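Side-chain contacts in cyclodipeptide synthase, BtCDPS (Bacillus thermoamylovorans, PDB 6ZTU), which is a cyclodipeptide synthase that probably acts as an aminoacyltransferase, joining two aminoacyl groups, as its family does, into a cyclic dipeptide: residues A[129-132]-A[133-137]; A[208-212]-A[213-217]. All coordinates share one frame; numbering follows the deposited sequence.

In the fold
Followed from the N terminus, the chain first runs through interaction 1, where residues 129-137 form the last turns of helix 120-135 and the one-residue junction, D136, with helix 137-157. Helix 167-191 and strand 196-200 of the mixed sheet intervene before interaction 2, where residues 208-217 end helix 205-211 and start the loop leading to strand 223-229. Each contact closes only a local turn, so the two stand in series and neither nest nor cross. They nevertheless touch: the Y132 OH lies 3.5 Å from Y216 CB, and D136 OD2 is 3.6 Å from F215 CD1. The loop after helix 205-211 is thereby packed against the helix 120-135 end.

Interaction 1: residues A[129-132]-A[133-137]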
ATOM      1  N   VAL A 129      -8.022  -1.953 -13.826  1.00 20.98           N
ATOM      2  CA  VAL A 129      -7.028  -2.925 -13.374  1.00 21.79           C
ATOM      3  C   VAL A 129      -7.490  -4.344 -13.686  1.00 23.68           C
ATOM      4  O   VAL A 129      -6.714  -5.172 -14.174  1.00 23.41           O
ATOM      5  CB  VAL A 129      -6.757  -2.726 -11.868  1.00 22.68           C
ATOM      6  CG1 VAL A 129      -5.938  -3.867 -11.318  1.00 24.96           C
ATOM      7  CG2 VAL A 129      -6.025  -1.405 -11.633  1.00 24.77           C
ATOM      8  N   ILE A 130      -8.760  -4.648 -13.417  1.00 20.09           N
ATOM      9  CA  ILE A 130      -9.255  -5.999 -13.667  1.00 21.19           C
ATOM     10  C   ILE A 130      -9.309  -6.282 -15.162  1.00 25.26           C
ATOM     11  O   ILE A 130      -9.015  -7.396 -15.607  1.00 25.04           O
ATOM     12  CB  ILE A 130     -10.634  -6.169 -13.010  1.00 24.66           C
ATOM     13  CG1 ILE A 130     -10.473  -6.255 -11.498  1.00 26.90           C
ATOM     14  CG2 ILE A 130     -11.357  -7.385 -13.578  1.00 31.32           C
ATOM     15  CD1 ILE A 130     -11.779  -6.078 -10.763  1.00 32.77           C
ATOM     16  N   TYR A 131      -9.693  -5.283 -15.957  1.00 25.06           N
ATOM     17  CA  TYR A 131      -9.756  -5.459 -17.403  1.00 26.24           C
ATOM     18  C   TYR A 131      -8.381  -5.804 -17.973  1.00 25.67           C
ATOM     19  O   TYR A 131      -8.229  -6.775 -18.725  1.00 24.63           O
ATOM     20  CB  TYR A 131     -10.309  -4.191 -18.049  1.00 26.02           C
ATOM     21  CG  TYR A 131     -10.339  -4.250 -19.552  1.00 27.55           C
ATOM     22  CD1 TYR A 131     -11.434  -4.779 -20.221  1.00 28.71           C
ATOM     23  CD2 TYR A 131      -9.261  -3.801 -20.307  1.00 26.06           C
ATOM     24  CE1 TYR A 131     -11.468  -4.841 -21.604  1.00 29.65           C
ATOM     25  CE2 TYR A 131      -9.287  -3.860 -21.691  1.00 28.83           C
ATOM     26  CZ  TYR A 131     -10.391  -4.384 -22.329  1.00 30.32           C
ATOM     27  OH  TYR A 131     -10.423  -4.445 -23.708  1.00 30.54           O
ATOM     28  N   TYR A 132      -7.360  -5.036 -17.608  1.00 22.75           N
ATOM     29  CA  TYR A 132      -6.039  -5.330 -18.160  1.00 22.91           C
ATOM     30  C   TYR A 132      -5.414  -6.567 -17.528  1.00 24.12           C
ATOM     31  O   TYR A 132      -4.591  -7.232 -18.176  1.00 24.48           O
ATOM     32  CB  TYR A 132      -5.148  -4.089 -18.036  1.00 21.43           C
ATOM     33  CG  TYR A 132      -5.563  -3.063 -19.079  1.00 23.81           C
ATOM     34  CD1 TYR A 132      -5.285  -3.273 -20.428  1.00 26.82           C
ATOM     35  CD2 TYR A 132      -6.299  -1.937 -18.732  1.00 22.51           C
ATOM     36  CE1 TYR A 132      -5.702  -2.375 -21.397  1.00 26.41           C
ATOM     37  CE2 TYR A 132      -6.715  -1.030 -19.701  1.00 23.17           C
ATOM     38  CZ  TYR A 132      -6.408  -1.261 -21.029  1.00 27.14           C
ATOM     39  OH  TYR A 132      -6.809  -0.381 -22.009  1.00 29.78           O
ATOM     40  N   PHE A 133      -5.794  -6.917 -16.292  1.00 22.56           N
ATOM     41  CA  PHE A 133      -5.349  -8.191 -15.740  1.00 24.05           C
ATOM     42  C   PHE A 133      -5.859  -9.350 -16.587  1.00 24.42           C
ATOM     43  O   PHE A 133      -5.156 -10.348 -16.783  1.00 26.86           O
ATOM     44  CB  PHE A 133      -5.829  -8.349 -14.292  1.00 22.94           C
ATOM     45  CG  PHE A 133      -5.426  -9.653 -13.659  1.00 21.62           C
ATOM     46  CD1 PHE A 133      -4.194  -9.785 -13.059  1.00 22.27           C
ATOM     47  CD2 PHE A 133      -6.273 -10.753 -13.690  1.00 25.07           C
ATOM     48  CE1 PHE A 133      -3.800 -10.975 -12.479  1.00 24.57           C
ATOM     49  CE2 PHE A 133      -5.886 -11.955 -13.109  1.00 26.64           C
ATOM     50  CZ  PHE A 133      -4.651 -12.060 -12.499  1.00 25.42           C
ATOM     51  N   GLU A 134      -7.091  -9.239 -17.082  1.00 23.27           N
ATOM     52  CA  GLU A 134      -7.675 -10.280 -17.918  1.00 26.45           C
ATOM     53  C   GLU A 134      -7.101 -10.262 -19.329  1.00 28.57           C
ATOM     54  O   GLU A 134      -6.826 -11.324 -19.895  1.00 31.79           O
ATOM     55  CB  GLU A 134      -9.197 -10.113 -17.990  1.00 29.20           C
ATOM     56  CG  GLU A 134      -9.925 -10.344 -16.691  1.00 41.28           C
ATOM     57  CD  GLU A 134     -11.436 -10.229 -16.862  1.00 54.64           C
ATOM     58  OE1 GLU A 134     -11.933 -10.510 -17.982  1.00 58.31           O
ATOM     59  OE2 GLU A 134     -12.120  -9.845 -15.884  1.00 56.66           O
ATOM     60  N   LYS A 135      -6.885  -9.069 -19.897  1.00 25.15           N
ATOM     61  CA  LYS A 135      -6.665  -8.910 -21.333  1.00 25.82           C
ATOM     62  C   LYS A 135      -5.213  -8.673 -21.729  1.00 26.93           C
ATOM     63  O   LYS A 135      -4.879  -8.878 -22.901  1.00 28.80           O
ATOM     64  CB  LYS A 135      -7.507  -7.745 -21.877  1.00 26.49           C
ATOM     65  CG  LYS A 135      -9.023  -7.925 -21.740  1.00 28.53           C
ATOM     66  CD  LYS A 135      -9.566  -8.912 -22.753  1.00 35.79           C
ATOM     67  CE  LYS A 135     -11.081  -9.023 -22.647  1.00 41.90           C
ATOM     68  NZ  LYS A 135     -11.634  -9.917 -23.699  1.00 53.89           N
ATOM     69  N   ASP A 136      -4.355  -8.203 -20.822  1.00 24.03           N
ATOM     70  CA  ASP A 136      -2.947  -7.939 -21.149  1.00 24.65           C
ATOM     71  C   ASP A 136      -2.083  -8.916 -20.360  1.00 28.54           C
ATOM     72  O   ASP A 136      -1.835  -8.703 -19.170  1.00 24.32           O
ATOM     73  CB  ASP A 136      -2.542  -6.496 -20.844  1.00 21.45           C
ATOM     74  CG  ASP A 136      -1.063  -6.220 -21.165  1.00 23.48           C
ATOM     75  OD1 ASP A 136      -0.373  -7.136 -21.636  1.00 27.38           O
ATOM     76  OD2 ASP A 136      -0.595  -5.077 -20.967  1.00 25.96           O
ATOM     77  N   GLU A 137      -1.580  -9.957 -21.042  1.00 23.63           N
ATOM     78  CA  GLU A 137      -0.763 -10.962 -20.368  1.00 24.39           C
ATOM     79  C   GLU A 137       0.441 -10.346 -19.671  1.00 22.81           C
ATOM     80  O   GLU A 137       0.894 -10.862 -18.642  1.00 24.77           O
ATOM     81  CB  GLU A 137      -0.289 -12.020 -21.372  1.00 25.29           C
ATOM     82  CG  GLU A 137       0.496 -13.175 -20.727  1.00 27.64           C
ATOM     83  CD  GLU A 137       1.962 -12.847 -20.518  1.00 32.12           C
ATOM     84  OE1 GLU A 137       2.462 -11.929 -21.207  1.00 31.67           O
ATOM     85  OE2 GLU A 137       2.604 -13.474 -19.644  1.00 34.57           O
TER
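Four i to i+4 backbone hydrogen bonds join 129-132 to 133-137, from F133 N to V129 O, E134 N to I130 O, K135 N to Y131 O and D136 N to Y132 O, the last at 2.8 Å with an N-H...O angle of 154°. Among the side chains, K135 lays its CG over one face of the Y131 ring, a CH-pi contact 3.9 Å from the ring centroid and only 14° off the ring normal. Y131 is placed for it by a first torsion that sets CG anti to the backbone N (chi1 177°), while K135 bends at its second torsion and carries its amine away from the ring. Within 129-132, Y131 turns the edge carrying CD2 over the centre of the Y132 ring, 3.7 Å above its plane, and Y132 CD2 lies at the Y131 edge. D136 is where the helix ends and the next begins: it is the first residue to leave helical phi/psi and also the N-cap of helix 137-157, its OD1 accepting a hydrogen bond from K138 N. Its CB sits at the edge of the Y132 ring, 4.3 Å from CD1. On another side of the turn, I130 and E134 run alongside each other, pointing the same way, with I130 CG2 3.5 Å from E134 OE2. F133 turns its buried ring away from the turn onto F171 and V174 of helix 167-191 and onto C143 and L144 of helix 137-157, and its carbonyl oxygen accepts a hydrogen bond from R140 NH1.

Interaction 2: residues A[208-212]-A[213-217]; sequences EKIKN and SEFYI
E214 OE2 accepts a nearly straight hydrogen bond from N212 ND2, 2.8 Å long with an N-H...O angle of 171°. The oxygen uses its anti lone pair and lies almost in the amide plane of N212, although amide and carboxylate planes are turned 73° apart. The other oxygen, OE1, forms a salt bridge with K138 of helix 137-157 and rests 3.5 Å from K209 CD, against the aliphatic part of that lysine. With lysine in place of E214, N212 would probably lose its acceptor and K138 would be left facing a like charge. Next to this, a Schellman motif ends helix 205-211: E214 N bonds to K209 O at 3.2 Å and S213 N to I210 O at 3.0 Å, with S213 as the C-prime residue at positive phi (61°). One water links K211 O to S213 OG. Past the turn the chain folds back, so the F215 ring meets K209 CB through CE2 (3.6 Å) and I210 CG1 through CD2 (3.8 Å), both obliquely. I210 CD1 reaches I217 CG2 at 4.0 Å, and both isoleucines also pack on L185 of helix 167-191.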
ATOM      1  N   GLU A 208       7.676   0.905 -11.726  1.00 24.43           N
ATOM      2  CA  GLU A 208       8.755   1.239 -12.652  1.00 24.27           C
ATOM      3  C   GLU A 208       8.333   0.978 -14.087  1.00 24.41           C
ATOM      4  O   GLU A 208       8.595   1.793 -14.979  1.00 29.03           O
ATOM      5  CB  GLU A 208      10.012   0.438 -12.304  1.00 27.58           C
ATOM      6  CG  GLU A 208      10.591   0.772 -10.941  1.00 29.32           C
ATOM      7  CD  GLU A 208      11.738  -0.150 -10.541  1.00 42.17           C
ATOM      8  OE1 GLU A 208      12.246  -0.885 -11.420  1.00 42.51           O
ATOM      9  OE2 GLU A 208      12.129  -0.132  -9.352  1.00 40.14           O
ATOM     10  N   LYS A 209       7.660  -0.148 -14.330  1.00 25.30           N
ATOM     11  CA  LYS A 209       7.223  -0.453 -15.685  1.00 26.75           C
ATOM     12  C   LYS A 209       6.131   0.501 -16.140  1.00 25.08           C
ATOM     13  O   LYS A 209       6.119   0.934 -17.292  1.00 27.54           O
ATOM     14  CB  LYS A 209       6.737  -1.897 -15.763  1.00 25.51           C
ATOM     15  CG  LYS A 209       7.788  -2.911 -15.372  1.00 31.96           C
ATOM     16  CD  LYS A 209       7.403  -4.278 -15.884  1.00 33.50           C
ATOM     17  CE  LYS A 209       8.503  -5.295 -15.616  1.00 41.77           C
ATOM     18  NZ  LYS A 209       8.454  -5.733 -14.203  1.00 44.32           N
ATOM     19  N   ILE A 210       5.182   0.811 -15.256  1.00 25.81           N
ATOM     20  CA  ILE A 210       4.164   1.802 -15.587  1.00 25.99           C
ATOM     21  C   ILE A 210       4.806   3.133 -15.965  1.00 30.28           C
ATOM     22  O   ILE A 210       4.401   3.775 -16.941  1.00 28.60           O
ATOM     23  CB  ILE A 210       3.179   1.942 -14.411  1.00 25.69           C
ATOM     24  CG1 ILE A 210       2.377   0.643 -14.258  1.00 25.18           C
ATOM     25  CG2 ILE A 210       2.241   3.125 -14.622  1.00 27.68           C
ATOM     26  CD1 ILE A 210       1.498   0.600 -13.014  1.00 25.33           C
ATOM     27  N   LYS A 211       5.831   3.559 -15.218  1.00 28.11           N
ATOM     28  CA  LYS A 211       6.486   4.833 -15.508  1.00 29.82           C
ATOM     29  C   LYS A 211       7.351   4.767 -16.760  1.00 35.05           C
ATOM     30  O   LYS A 211       7.722   5.813 -17.312  1.00 36.08           O
ATOM     31  CB  LYS A 211       7.327   5.262 -14.306  1.00 30.33           C
ATOM     32  CG  LYS A 211       6.523   5.914 -13.193  1.00 27.54           C
ATOM     33  CD  LYS A 211       5.892   7.215 -13.694  1.00 30.37           C
ATOM     34  CE  LYS A 211       5.054   7.874 -12.625  1.00 31.82           C
ATOM     35  NZ  LYS A 211       4.766   9.297 -12.987  1.00 34.14           N
ATOM     36  N   ASN A 212       7.698   3.565 -17.206  1.00 28.36           N
ATOM     37  CA  ASN A 212       8.368   3.349 -18.475  1.00 31.80           C
ATOM     38  C   ASN A 212       7.383   3.258 -19.639  1.00 33.00           C
ATOM     39  O   ASN A 212       7.790   2.877 -20.740  1.00 31.97           O
ATOM     40  CB  ASN A 212       9.206   2.076 -18.402  1.00 30.25           C
ATOM     41  CG  ASN A 212      10.347   2.073 -19.391  1.00 38.76           C
ATOM     42  OD1 ASN A 212      10.972   3.107 -19.640  1.00 38.50           O
ATOM     43  ND2 ASN A 212      10.621   0.910 -19.970  1.00 38.22           N
ATOM     44  N   SER A 213       6.100   3.552 -19.394  1.00 31.71           N
ATOM     45  CA  SER A 213       5.036   3.569 -20.414  1.00 29.41           C
ATOM     46  C   SER A 213       4.835   2.207 -21.076  1.00 31.74           C
ATOM     47  O   SER A 213       4.639   2.115 -22.291  1.00 31.25           O
ATOM     48  CB  SER A 213       5.303   4.638 -21.475  1.00 40.34           C
ATOM     49  OG  SER A 213       5.653   5.865 -20.871  1.00 40.17           O
ATOM     50  N   GLU A 214       4.873   1.140 -20.276  1.00 27.28           N
ATOM     51  CA  GLU A 214       4.775  -0.223 -20.786  1.00 24.56           C
ATOM     52  C   GLU A 214       3.348  -0.769 -20.825  1.00 26.35           C
ATOM     53  O   GLU A 214       3.144  -1.870 -21.357  1.00 24.76           O
ATOM     54  CB  GLU A 214       5.679  -1.147 -19.960  1.00 27.40           C
ATOM     55  CG  GLU A 214       7.182  -0.862 -20.196  1.00 29.76           C
ATOM     56  CD  GLU A 214       8.096  -1.759 -19.396  1.00 34.66           C
ATOM     57  OE1 GLU A 214       7.716  -2.920 -19.123  1.00 38.08           O
ATOM     58  OE2 GLU A 214       9.204  -1.308 -19.041  1.00 33.93           O
ATOM     59  N   PHE A 215       2.361  -0.034 -20.304  1.00 25.03           N
ATOM     60  CA  PHE A 215       0.985  -0.513 -20.256  1.00 22.14           C
ATOM     61  C   PHE A 215       0.018   0.608 -20.591  1.00 25.57           C
ATOM     62  O   PHE A 215       0.358   1.791 -20.523  1.00 25.43           O
ATOM     63  CB  PHE A 215       0.595  -1.046 -18.868  1.00 22.99           C
ATOM     64  CG  PHE A 215       1.566  -2.014 -18.295  1.00 22.35           C
ATOM     65  CD1 PHE A 215       1.520  -3.349 -18.660  1.00 22.14           C
ATOM     66  CD2 PHE A 215       2.499  -1.607 -17.355  1.00 24.97           C
ATOM     67  CE1 PHE A 215       2.391  -4.254 -18.117  1.00 22.80           C
ATOM     68  CE2 PHE A 215       3.384  -2.523 -16.811  1.00 27.59           C
ATOM     69  CZ  PHE A 215       3.323  -3.845 -17.190  1.00 26.02           C
ATOM     70  N   TYR A 216      -1.214   0.214 -20.913  1.00 25.08           N
ATOM     71  CA  TYR A 216      -2.287   1.187 -20.997  1.00 26.82           C
ATOM     72  C   TYR A 216      -2.731   1.626 -19.616  1.00 27.71           C
ATOM     73  O   TYR A 216      -3.323   2.700 -19.491  1.00 33.66           O
ATOM     74  CB  TYR A 216      -3.455   0.624 -21.803  1.00 26.11           C
ATOM     75  CG  TYR A 216      -3.122   0.535 -23.280  1.00 25.56           C
ATOM     76  CD1 TYR A 216      -2.713   1.663 -23.985  1.00 29.72           C
ATOM     77  CD2 TYR A 216      -3.202  -0.671 -23.959  1.00 25.84           C
ATOM     78  CE1 TYR A 216      -2.400   1.588 -25.329  1.00 28.26           C
ATOM     79  CE2 TYR A 216      -2.895  -0.747 -25.299  1.00 25.74           C
ATOM     80  CZ  TYR A 216      -2.488   0.384 -25.974  1.00 29.20           C
ATOM     81  OH  TYR A 216      -2.169   0.325 -27.317  1.00 30.48           O
ATOM     82  N   ILE A 217      -2.423   0.838 -18.582  1.00 26.70           N
ATOM     83  CA  ILE A 217      -2.558   1.294 -17.199  1.00 30.79           C
ATOM     84  C   ILE A 217      -1.524   2.380 -16.929  1.00 30.56           C
ATOM     85  O   ILE A 217      -0.322   2.173 -17.136  1.00 28.34           O
ATOM     86  CB  ILE A 217      -2.373   0.117 -16.224  1.00 27.48           C
ATOM     87  CG1 ILE A 217      -3.564  -0.842 -16.280  1.00 29.37           C
ATOM     88  CG2 ILE A 217      -2.132   0.617 -14.783  1.00 28.31           C
ATOM     89  CD1 ILE A 217      -4.732  -0.412 -15.435  1.00 31.42           C
TER
HETATM   90  O   HOH W   1       8.058   6.974 -19.900  1.00 45.77           O